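Local coordinates for TfuA domain-containing protein (Methanosarcina acetivorans, PDB 6XP8) that takes part in thioamidation of the peptide backbone, probably as the partner of a YcaO enzyme, at residues Q32-V37 / I62-N67; G69-G74 / K211-E216; L81-S84 / G90-G93; R21-P26 / Q39-I44. All coordinates share one frame; numbering follows the deposited sequence.

Contact 1 (Q32-V37 / I62-N67); sequences QLEKFV and ILSALN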
loop_
_atom_site.group_PDB
_atom_site.type_symbol
_atom_site.label_atom_id
_atom_site.label_comp_id
_atom_site.label_asym_id
_atom_site.label_seq_id
_atom_site.Cartn_x
_atom_site.Cartn_y
_atom_site.Cartn_z
ATOM N N GLN A 32 -7.515 16.698 -6.212
ATOM C CA GLN A 32 -8.140 16.711 -4.900
ATOM C C GLN A 32 -7.296 17.432 -3.846
ATOM O O GLN A 32 -7.853 18.002 -2.902
ATOM C CB GLN A 32 -8.478 15.294 -4.435
ATOM C CG GLN A 32 -9.600 14.654 -5.234
ATOM C CD GLN A 32 -10.049 13.324 -4.665
ATOM O OE1 GLN A 32 -9.257 12.567 -4.102
ATOM N NE2 GLN A 32 -11.332 13.034 -4.811
ATOM N N LEU A 33 -5.970 17.412 -4.015
ATOM C CA LEU A 33 -5.047 18.007 -3.037
ATOM C C LEU A 33 -5.212 19.514 -2.871
ATOM O O LEU A 33 -5.194 20.013 -1.745
ATOM C CB LEU A 33 -3.580 17.703 -3.375
ATOM C CG LEU A 33 -2.989 16.289 -3.330
ATOM C CD1 LEU A 33 -1.475 16.395 -3.365
ATOM C CD2 LEU A 33 -3.415 15.490 -2.107
ATOM N N GLU A 34 -5.377 20.228 -3.988
ATOM C CA GLU A 34 -5.414 21.697 -3.969
ATOM C C GLU A 34 -6.572 22.271 -3.150
ATOM O O GLU A 34 -6.425 23.349 -2.573
ATOM C CB GLU A 34 -5.383 22.289 -5.386
ATOM C CG GLU A 34 -4.949 23.760 -5.467
ATOM C CD GLU A 34 -3.532 24.036 -4.970
ATOM O OE1 GLU A 34 -3.301 25.146 -4.436
ATOM O OE2 GLU A 34 -2.641 23.168 -5.118
ATOM N N LYS A 35 -7.692 21.540 -3.078
ATOM C CA LYS A 35 -8.838 21.927 -2.232
ATOM C C LYS A 35 -8.411 22.099 -0.772
ATOM O O LYS A 35 -8.772 23.082 -0.120
ATOM C CB LYS A 35 -9.976 20.897 -2.329
ATOM C CG LYS A 35 -11.289 21.347 -1.694
ATOM C CD LYS A 35 -12.309 20.220 -1.614
ATOM C CE LYS A 35 -13.622 20.709 -1.016
ATOM N NZ LYS A 35 -14.596 19.597 -0.800
ATOM N N PHE A 36 -7.626 21.142 -0.284
ATOM C CA PHE A 36 -7.170 21.135 1.105
ATOM C C PHE A 36 -6.039 22.127 1.367
ATOM O O PHE A 36 -5.989 22.740 2.437
ATOM C CB PHE A 36 -6.824 19.709 1.544
ATOM C CG PHE A 36 -8.006 18.785 1.502
ATOM C CD1 PHE A 36 -8.963 18.806 2.526
ATOM C CD2 PHE A 36 -8.203 17.937 0.411
ATOM C CE1 PHE A 36 -10.074 17.973 2.475
ATOM C CE2 PHE A 36 -9.316 17.101 0.356
ATOM C CZ PHE A 36 -10.250 17.123 1.386
ATOM N N VAL A 37 -5.162 22.299 0.378
ATOM C CA VAL A 37 -4.136 23.357 0.393
ATOM C C VAL A 37 -4.798 24.735 0.551
ATOM O O VAL A 37 -4.368 25.536 1.387
ATOM C CB VAL A 37 -3.230 23.304 -0.868
ATOM C CG1 VAL A 37 -2.228 24.459 -0.906
ATOM C CG2 VAL A 37 -2.490 21.974 -0.939
ATOM N N ILE A 62 1.330 17.597 -6.122
ATOM C CA ILE A 62 2.144 17.388 -4.923
ATOM C C ILE A 62 3.140 18.547 -4.789
ATOM O O ILE A 62 3.254 19.139 -3.712
ATOM C CB ILE A 62 2.820 15.989 -4.914
ATOM C CG1 ILE A 62 1.749 14.902 -4.707
ATOM C CG2 ILE A 62 3.897 15.891 -3.831
ATOM C CD1 ILE A 62 2.106 13.535 -5.258
ATOM N N LEU A 63 3.811 18.884 -5.892
ATOM C CA LEU A 63 4.751 20.012 -5.920
ATOM C C LEU A 63 4.110 21.352 -5.557
ATOM O O LEU A 63 4.741 22.161 -4.866
ATOM C CB LEU A 63 5.474 20.100 -7.269
ATOM C CG LEU A 63 6.459 18.972 -7.611
ATOM C CD1 LEU A 63 6.900 19.067 -9.066
ATOM C CD2 LEU A 63 7.664 18.954 -6.682
ATOM N N SER A 64 2.870 21.574 -6.006
ATOM C CA SER A 64 2.107 22.778 -5.647
ATOM C C SER A 64 1.904 22.870 -4.130
ATOM O O SER A 64 2.155 23.924 -3.525
ATOM C CB SER A 64 0.757 22.822 -6.378
ATOM O OG SER A 64 0.035 23.996 -6.039
ATOM N N ALA A 65 1.474 21.758 -3.530
ATOM C CA ALA A 65 1.294 21.654 -2.079
ATOM C C ALA A 65 2.589 21.948 -1.311
ATOM O O ALA A 65 2.575 22.719 -0.345
ATOM C CB ALA A 65 0.736 20.280 -1.708
ATOM N N LEU A 66 3.694 21.354 -1.763
ATOM C CA LEU A 66 5.014 21.554 -1.151
ATOM C C LEU A 66 5.478 23.009 -1.241
ATOM O O LEU A 66 6.001 23.551 -0.262
ATOM C CB LEU A 66 6.060 20.616 -1.774
ATOM C CG LEU A 66 5.909 19.106 -1.525
ATOM C CD1 LEU A 66 6.755 18.325 -2.511
ATOM C CD2 LEU A 66 6.251 18.725 -0.086
ATOM N N ASN A 67 5.260 23.626 -2.405
ATOM C CA ASN A 67 5.619 25.034 -2.646
ATOM C C ASN A 67 4.786 26.014 -1.814
ATOM O O ASN A 67 5.240 27.126 -1.532
ATOM C CB ASN A 67 5.499 25.387 -4.137
ATOM C CG ASN A 67 6.529 24.679 -5.005
ATOM O OD1 ASN A 67 7.589 24.255 -4.538
ATOM N ND2 ASN A 67 6.216 24.555 -6.291
#
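The carboxylate of E34 is the flat group that reaches across to S64, and the serine comes to it from above the carboxylate plane. S64 OG donates to E34 OE2 over 2.9 Å, lying 36° out of that plane. The other oxygen, E34 OE1, accepts a hydrogen bond from Q38 in the next turn, so the two oxygens have separate donors and the group is tied on both branches. A bend in the glutamate chain explains the reach: CG stands anti to the backbone N, and a chi2 of 62° then folds the carboxylate over toward the serine. Beneath this polar link the contact is apolar. V37 CG2, the methyl beside its own backbone N, rests on A65 CB at 3.7 Å. The helical segments 33-37 and 62-67 run nearly parallel (12°), their axes 9.8 Å apart at closest approach. They belong to helices 33-38 and 59-67, successive crossover helices on one face of a parallel alpha/beta sheet with the flavodoxin-like strand order 2-1-3-4-5. The small A65 lets V37 come close, the CA atoms of V37 and A65 being 6.2 Å apart. Nearer the start of both segments, L33 CD1 touches I62 CG1 at 3.8 Å, the two branched chains passing each other at a slant. L33, V37 and A65 all also reach I44, on the strand beneath.

Contact 2 (G69-G74 / K211-E216); sequences GVKVVG and KKLIEE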
loop_
_atom_site.group_PDB
_atom_site.type_symbol
_atom_site.label_atom_id
_atom_site.label_comp_id
_atom_site.label_asym_id
_atom_site.label_seq_id
_atom_site.Cartn_x
_atom_site.Cartn_y
_atom_site.Cartn_z
ATOM N N GLY A 69 3.979 25.412 1.257
ATOM C CA GLY A 69 4.372 25.189 2.652
ATOM C C GLY A 69 3.666 24.042 3.355
ATOM O O GLY A 69 3.785 23.881 4.575
ATOM N N VAL A 70 2.925 23.250 2.584
ATOM C CA VAL A 70 2.250 22.063 3.110
ATOM C C VAL A 70 3.250 20.908 3.080
ATOM O O VAL A 70 3.913 20.665 2.067
ATOM C CB VAL A 70 0.959 21.721 2.318
ATOM C CG1 VAL A 70 0.160 20.621 3.014
ATOM C CG2 VAL A 70 0.085 22.957 2.144
ATOM N N LYS A 71 3.366 20.218 4.209
ATOM C CA LYS A 71 4.206 19.032 4.304
ATOM C C LYS A 71 3.437 17.863 3.698
ATOM O O LYS A 71 2.242 17.715 3.944
ATOM C CB LYS A 71 4.594 18.747 5.758
ATOM C CG LYS A 71 5.211 19.946 6.465
ATOM C CD LYS A 71 6.110 19.535 7.619
ATOM C CE LYS A 71 6.930 20.716 8.133
ATOM N NZ LYS A 71 7.884 21.252 7.121
ATOM N N VAL A 72 4.112 17.070 2.870
ATOM C CA VAL A 72 3.478 15.916 2.220
ATOM C C VAL A 72 4.254 14.654 2.592
ATOM O O VAL A 72 5.456 14.556 2.330
ATOM C CB VAL A 72 3.361 16.078 0.676
ATOM C CG1 VAL A 72 2.590 14.909 0.061
ATOM C CG2 VAL A 72 2.664 17.390 0.311
ATOM N N VAL A 73 3.541 13.706 3.202
ATOM C CA VAL A 73 4.084 12.410 3.610
ATOM C C VAL A 73 3.412 11.350 2.752
ATOM O O VAL A 73 2.206 11.409 2.529
ATOM C CB VAL A 73 3.808 12.108 5.108
ATOM C CG1 VAL A 73 4.431 10.776 5.541
ATOM C CG2 VAL A 73 4.326 13.229 5.985
ATOM N N GLY A 74 4.209 10.401 2.263
ATOM C CA GLY A 74 3.683 9.252 1.535
ATOM C C GLY A 74 4.264 7.933 1.986
ATOM O O GLY A 74 5.424 7.861 2.385
ATOM N N LYS A 211 1.306 12.619 12.465
ATOM C CA LYS A 211 1.138 12.998 13.873
ATOM C C LYS A 211 2.282 13.894 14.361
ATOM O O LYS A 211 2.033 14.954 14.941
ATOM C CB LYS A 211 1.021 11.747 14.753
ATOM C CG LYS A 211 0.605 12.012 16.197
ATOM C CD LYS A 211 0.615 10.737 17.031
ATOM C CE LYS A 211 -0.582 9.847 16.737
ATOM N NZ LYS A 211 -0.542 8.557 17.487
ATOM N N LYS A 212 3.518 13.473 14.096
ATOM C CA LYS A 212 4.719 14.215 14.501
ATOM C C LYS A 212 4.827 15.581 13.834
ATOM O O LYS A 212 5.164 16.567 14.497
ATOM C CB LYS A 212 5.987 13.393 14.250
ATOM C CG LYS A 212 6.170 12.260 15.243
ATOM C CD LYS A 212 7.583 11.699 15.230
ATOM C CE LYS A 212 7.769 10.671 16.340
ATOM N NZ LYS A 212 7.702 11.263 17.711
ATOM N N LEU A 213 4.522 15.644 12.539
ATOM C CA LEU A 213 4.630 16.901 11.790
ATOM C C LEU A 213 3.576 17.936 12.183
ATOM O O LEU A 213 3.861 19.141 12.162
ATOM C CB LEU A 213 4.634 16.665 10.272
ATOM C CG LEU A 213 5.852 15.975 9.641
ATOM C CD1 LEU A 213 5.622 15.784 8.153
ATOM C CD2 LEU A 213 7.164 16.723 9.874
ATOM N N ILE A 214 2.376 17.469 12.540
ATOM C CA ILE A 214 1.313 18.335 13.075
ATOM C C ILE A 214 1.743 18.952 14.409
ATOM O O ILE A 214 1.560 20.157 14.623
ATOM C CB ILE A 214 -0.057 17.593 13.174
ATOM C CG1 ILE A 214 -0.673 17.401 11.778
ATOM C CG2 ILE A 214 -1.046 18.302 14.108
ATOM C CD1 ILE A 214 -1.151 18.667 11.080
ATOM N N GLU A 215 2.341 18.128 15.275
ATOM C CA GLU A 215 2.832 18.558 16.592
ATOM C C GLU A 215 3.971 19.579 16.507
ATOM O O GLU A 215 4.123 20.411 17.401
ATOM C CB GLU A 215 3.257 17.352 17.438
ATOM C CG GLU A 215 2.095 16.528 17.983
ATOM C CD GLU A 215 2.517 15.279 18.750
ATOM O OE1 GLU A 215 3.720 14.925 18.756
ATOM O OE2 GLU A 215 1.627 14.634 19.351
ATOM N N GLU A 216 4.752 19.519 15.428
ATOM C CA GLU A 216 5.881 20.433 15.221
ATOM C C GLU A 216 5.464 21.717 14.497
ATOM O O GLU A 216 4.760 21.675 13.484
ATOM C CB GLU A 216 7.030 19.723 14.495
ATOM C CG GLU A 216 7.753 18.689 15.359
ATOM C CD GLU A 216 8.755 17.829 14.600
ATOM O OE1 GLU A 216 8.748 17.820 13.345
ATOM O OE2 GLU A 216 9.560 17.144 15.272
#
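L213 has the largest share of this contact, about half the buried surface: its isobutyl group leaves the last turns of helix 198-215 and settles against the strand between K71 and V73. The two methyls divide the work. CD1 of L213 is wedged toward the strand, 3.6 Å from V73 CG2 and 3.9 Å from K71 CB. CD2 of L213 lies beside the lysine chain, 3.8 Å from K71 CD. V73 offers its CG2 methyl alone.

K71 shows how a charged residue can serve as apolar cover. With CG beside the backbone N (chi1 -53°), its methylene chain passes across the leucine, and K71 CD is also 3.8 Å from L213 CD1, so one methylene touches both branches. A bend about the CD-CE bond (chi4 -64°) then carries NZ away from the leucine. Between the two segments the contact is van der Waals in kind, with 146 Å² buried.

K71 and V73 alternate with V72, whose side chain points to the opposite face of the sheet and packs on A65 and L66 of helix 59-67. On the near face, V206, T209 and V210 of helix 198-215 also cover V73, while L213 reaches V43 of the adjoining strand. The C-terminal helix thus lies over strands 43-46 and 71-74, across the sheet from helix 59-67.

Contact 3 (L81-S84 / G90-G93); sequences LRAS and GMVG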
loop_
_atom_site.group_PDB
_atom_site.type_symbol
_atom_site.label_atom_id
_atom_site.label_comp_id
_atom_site.label_asym_id
_atom_site.label_seq_id
_atom_site.Cartn_x
_atom_site.Cartn_y
_atom_site.Cartn_z
ATOM N N LEU A 81 4.873 5.068 -3.853
ATOM C CA LEU A 81 5.286 5.278 -5.235
ATOM C C LEU A 81 5.644 6.744 -5.491
ATOM O O LEU A 81 6.734 7.040 -5.986
ATOM C CB LEU A 81 4.199 4.789 -6.208
ATOM C CG LEU A 81 4.497 4.855 -7.715
ATOM C CD1 LEU A 81 5.675 3.970 -8.093
ATOM C CD2 LEU A 81 3.253 4.462 -8.500
ATOM N N ARG A 82 4.739 7.655 -5.135
ATOM C CA ARG A 82 4.982 9.089 -5.324
ATOM C C ARG A 82 6.150 9.624 -4.491
ATOM O O ARG A 82 6.934 10.445 -4.983
ATOM C CB ARG A 82 3.712 9.911 -5.070
ATOM C CG ARG A 82 2.638 9.755 -6.135
ATOM C CD ARG A 82 2.961 10.482 -7.432
ATOM N NE ARG A 82 1.882 10.262 -8.392
ATOM C CZ ARG A 82 1.868 9.321 -9.332
ATOM N NH1 ARG A 82 2.901 8.497 -9.502
ATOM N NH2 ARG A 82 0.807 9.208 -10.120
ATOM N N ALA A 83 6.289 9.146 -3.253
ATOM C CA ALA A 83 7.411 9.578 -2.416
ATOM C C ALA A 83 8.753 9.148 -3.018
ATOM O O ALA A 83 9.724 9.904 -2.961
ATOM C CB ALA A 83 7.264 9.095 -0.987
ATOM N N SER A 84 8.788 7.965 -3.637
ATOM C CA SER A 84 9.999 7.494 -4.318
ATOM C C SER A 84 10.363 8.362 -5.529
ATOM O O SER A 84 11.538 8.456 -5.903
ATOM C CB SER A 84 9.870 6.023 -4.724
ATOM O OG SER A 84 9.085 5.859 -5.892
ATOM N N GLY A 90 11.073 17.266 -1.665
ATOM C CA GLY A 90 10.528 17.587 -0.345
ATOM C C GLY A 90 9.456 16.661 0.200
ATOM O O GLY A 90 9.081 16.782 1.365
ATOM N N MET A 91 8.948 15.749 -0.632
ATOM C CA MET A 91 8.006 14.735 -0.144
ATOM C C MET A 91 8.725 13.747 0.775
ATOM O O MET A 91 9.804 13.259 0.454
ATOM C CB MET A 91 7.303 14.008 -1.291
ATOM C CG MET A 91 6.134 13.136 -0.844
ATOM S SD MET A 91 5.164 12.580 -2.252
ATOM C CE MET A 91 4.099 11.350 -1.497
ATOM N N VAL A 92 8.108 13.475 1.921
ATOM C CA VAL A 92 8.654 12.560 2.914
ATOM C C VAL A 92 8.092 11.175 2.621
ATOM O O VAL A 92 6.876 11.000 2.574
ATOM C CB VAL A 92 8.252 12.983 4.353
ATOM C CG1 VAL A 92 8.813 12.014 5.389
ATOM C CG2 VAL A 92 8.701 14.413 4.657
ATOM N N GLY A 93 8.982 10.207 2.408
ATOM C CA GLY A 93 8.589 8.801 2.298
ATOM C C GLY A 93 8.842 8.050 3.589
ATOM O O GLY A 93 9.863 8.277 4.248
#
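M91 and A83 form the close-packed part of the contact, where a thioether is laid along helix backbone. The methionine chain is extended beyond CG, its chi1 of -169° setting CG opposite the backbone N, and the end of the chain comes to rest on the helix: M91 CE is 3.6 Å from A83 N, and M91 SD is 3.8 Å from R82 C. On its other flank A83 CB sits 3.6 Å from G93 CA. A side chain at G93 would crowd that methyl, so the strand can come this near because it has none.

The fit loosens away from this spot. V92, L81 and S84 direct their side chains elsewhere, and S84 OG turns back to L81 O at 2.6 Å within the helix. R82 lends its CB, 3.9 Å from M91 CE, but its guanidinium leads off to V57 O and a salt bridge with E85.

Replacing M91 by an alanine is likely to open a gap beside A83 and strip I62 of a neighbour. Within the beta-alpha-beta unit 71-74, 78-86, 92-93, the helix and the chain entering the edge strand meet through a thioether laid on backbone and the small A83 and G93, which implies adhesion by shape instead of by directed polar bonds.

Contact 4 (R21-P26 / Q39-I44); sequences RANYQP and QGYKVI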
loop_
_atom_site.group_PDB
_atom_site.type_symbol
_atom_site.label_atom_id
_atom_site.label_comp_id
_atom_site.label_asym_id
_atom_site.label_seq_id
_atom_site.Cartn_x
_atom_site.Cartn_y
_atom_site.Cartn_z
ATOM N N ARG A 21 -6.490 11.374 15.123
ATOM C CA ARG A 21 -7.620 12.215 14.720
ATOM C C ARG A 21 -7.137 13.150 13.619
ATOM O O ARG A 21 -6.264 13.992 13.835
ATOM C CB ARG A 21 -8.234 13.007 15.892
ATOM C CG ARG A 21 -9.376 13.929 15.462
ATOM C CD ARG A 21 -9.782 14.941 16.528
ATOM N NE ARG A 21 -10.913 14.468 17.322
ATOM C CZ ARG A 21 -12.080 15.096 17.467
ATOM N NH1 ARG A 21 -12.319 16.266 16.882
ATOM N NH2 ARG A 21 -13.018 14.546 18.224
ATOM N N ALA A 22 -7.706 12.957 12.434
ATOM C CA ALA A 22 -7.416 13.759 11.255
ATOM C C ALA A 22 -8.645 13.758 10.356
ATOM O O ALA A 22 -9.628 13.058 10.632
ATOM C CB ALA A 22 -6.212 13.192 10.510
ATOM N N ASN A 23 -8.595 14.557 9.295
ATOM C CA ASN A 23 -9.597 14.483 8.244
ATOM C C ASN A 23 -9.248 13.328 7.306
ATOM O O ASN A 23 -8.332 13.438 6.486
ATOM C CB ASN A 23 -9.699 15.813 7.483
ATOM C CG ASN A 23 -10.777 15.803 6.408
ATOM O OD1 ASN A 23 -11.333 14.759 6.066
ATOM N ND2 ASN A 23 -11.079 16.975 5.873
ATOM N N TYR A 24 -9.989 12.226 7.434
ATOM C CA TYR A 24 -9.811 11.072 6.552
ATOM C C TYR A 24 -10.658 11.188 5.302
ATOM O O TYR A 24 -11.869 11.424 5.365
ATOM C CB TYR A 24 -10.042 9.744 7.292
ATOM C CG TYR A 24 -8.946 9.507 8.298
ATOM C CD1 TYR A 24 -7.694 9.015 7.897
ATOM C CD2 TYR A 24 -9.122 9.836 9.643
ATOM C CE1 TYR A 24 -6.665 8.839 8.813
ATOM C CE2 TYR A 24 -8.098 9.654 10.562
ATOM C CZ TYR A 24 -6.874 9.152 10.145
ATOM O OH TYR A 24 -5.846 8.968 11.044
ATOM N N GLN A 25 -9.984 11.046 4.168
ATOM C CA GLN A 25 -10.599 11.150 2.855
ATOM C C GLN A 25 -10.416 9.824 2.117
ATOM O O GLN A 25 -9.511 9.060 2.458
ATOM C CB GLN A 25 -9.963 12.302 2.058
ATOM C CG GLN A 25 -10.286 13.699 2.585
ATOM C CD GLN A 25 -11.766 14.054 2.518
ATOM O OE1 GLN A 25 -12.366 14.442 3.523
ATOM N NE2 GLN A 25 -12.360 13.918 1.340
ATOM N N PRO A 26 -11.261 9.547 1.097
ATOM C CA PRO A 26 -11.076 8.343 0.274
ATOM C C PRO A 26 -9.722 8.346 -0.468
ATOM O O PRO A 26 -9.045 9.393 -0.492
ATOM C CB PRO A 26 -12.232 8.428 -0.732
ATOM C CG PRO A 26 -13.259 9.259 -0.052
ATOM C CD PRO A 26 -12.479 10.284 0.701
ATOM N N GLN A 39 -7.810 25.375 1.709
ATOM C CA GLN A 39 -8.528 25.415 2.991
ATOM C C GLN A 39 -7.599 25.669 4.189
ATOM O O GLN A 39 -8.070 25.845 5.318
ATOM C CB GLN A 39 -9.338 24.127 3.202
ATOM C CG GLN A 39 -10.666 24.083 2.453
ATOM C CD GLN A 39 -11.458 22.802 2.682
ATOM O OE1 GLN A 39 -11.086 21.949 3.491
ATOM N NE2 GLN A 39 -12.567 22.665 1.967
ATOM N N GLY A 40 -6.288 25.687 3.934
ATOM C CA GLY A 40 -5.283 25.989 4.956
ATOM C C GLY A 40 -4.681 24.809 5.705
ATOM O O GLY A 40 -4.049 25.002 6.747
ATOM N N TYR A 41 -4.865 23.591 5.188
ATOM C CA TYR A 41 -4.279 22.383 5.805
ATOM C C TYR A 41 -2.747 22.432 5.776
ATOM O O TYR A 41 -2.147 22.925 4.814
ATOM C CB TYR A 41 -4.806 21.094 5.149
ATOM C CG TYR A 41 -6.199 20.674 5.588
ATOM C CD1 TYR A 41 -7.341 21.324 5.095
ATOM C CD2 TYR A 41 -6.381 19.615 6.486
ATOM C CE1 TYR A 41 -8.615 20.945 5.497
ATOM C CE2 TYR A 41 -7.653 19.224 6.889
ATOM C CZ TYR A 41 -8.767 19.894 6.389
ATOM O OH TYR A 41 -10.030 19.519 6.774
ATOM N N LYS A 42 -2.127 21.923 6.841
ATOM C CA LYS A 42 -0.677 22.041 7.022
ATOM C C LYS A 42 0.103 20.779 6.664
ATOM O O LYS A 42 1.273 20.861 6.289
ATOM C CB LYS A 42 -0.332 22.499 8.447
ATOM C CG LYS A 42 -0.658 23.961 8.745
ATOM C CD LYS A 42 0.222 24.925 7.953
ATOM C CE LYS A 42 -0.449 26.282 7.798
ATOM N NZ LYS A 42 0.394 27.214 6.997
ATOM N N VAL A 43 -0.543 19.620 6.802
ATOM C CA VAL A 43 0.073 18.331 6.458
ATOM C C VAL A 43 -0.912 17.491 5.643
ATOM O O VAL A 43 -2.092 17.386 6.000
ATOM C CB VAL A 43 0.560 17.537 7.708
ATOM C CG1 VAL A 43 1.262 16.245 7.295
ATOM C CG2 VAL A 43 1.519 18.361 8.563
ATOM N N ILE A 44 -0.417 16.928 4.539
ATOM C CA ILE A 44 -1.144 15.927 3.747
ATOM C C ILE A 44 -0.432 14.580 3.896
ATOM O O ILE A 44 0.772 14.485 3.676
ATOM C CB ILE A 44 -1.222 16.302 2.241
ATOM C CG1 ILE A 44 -1.975 17.630 2.043
ATOM C CG2 ILE A 44 -1.886 15.180 1.431
ATOM C CD1 ILE A 44 -1.755 18.290 0.692
#
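N23 lies across the phenol end of Y41, the amide approaching the ring obliquely. N23 CG stands opposite the backbone N (chi1 -178°), which carries the amide out toward the tyrosine. The polar approach is short: N23 ND2 lies 2.9 Å from Y41 OH, but the amide is probably turned over in the model, so which of its atoms faces the hydroxyl is doubtful. The amide and ring planes stand 53° apart, and the two side chains cross at about a right angle, so the groups do not stack.

Van der Waals contact accompanies it. N23 CB is 3.8 Å from Y41 OH and 4.0 Å from Y41 CE2, placing the asparagine methylene near the phenol end of the ring. Strands 23-25 and 43-46 are not neighbours in the parallel sheet; strand 3-6 runs between them, pairing with N23 through A3 and I5, and the CA atoms of N23 and I44 stay 9.7 Å apart. These side chains therefore span the width of a strand, where Y41 also touches R2.

An aromatic contact comes from helix 33-38: F36 and Y41 meet edge-to-face, and F36 also touches N23. A leucine in place of Y41 would probably leave N23 without its phenolic neighbour and F36 without its ring partner.

Backbone geometry delivers the tyrosine. The helix ends in a Schellman motif at G40, whose positive phi (93°) would press a side chain against the preceding carbonyl. As part of that motif, the Y41 amide makes a probable hydrogen bond to F36 O. Q39 CB lies in the ring plane at the edge of Y41.

Overall arrangement
The four contacts belong to one parallel sheet and its covering helices. Contacts 1 and 4 interlock along the chain, their segments alternating through strand 23-25, helix 33-38, strand 43-46 and helix 59-67, with centres about 11 Å apart. Contact 2 follows contact 1, helix 59-67 leading into strand 71-74, and its second half arrives with the C-terminal helix; contact 3 falls within that interval. Strand 71-74 is the shared member, bonding to strand 43-46 of contact 4 on one side and strand 92-93 of contact 3 on the other. Contacts 3 and 4, with centres about 17 Å apart, do not touch; their common sheet joins early and late chain in one alpha/beta sandwich, helices on both faces.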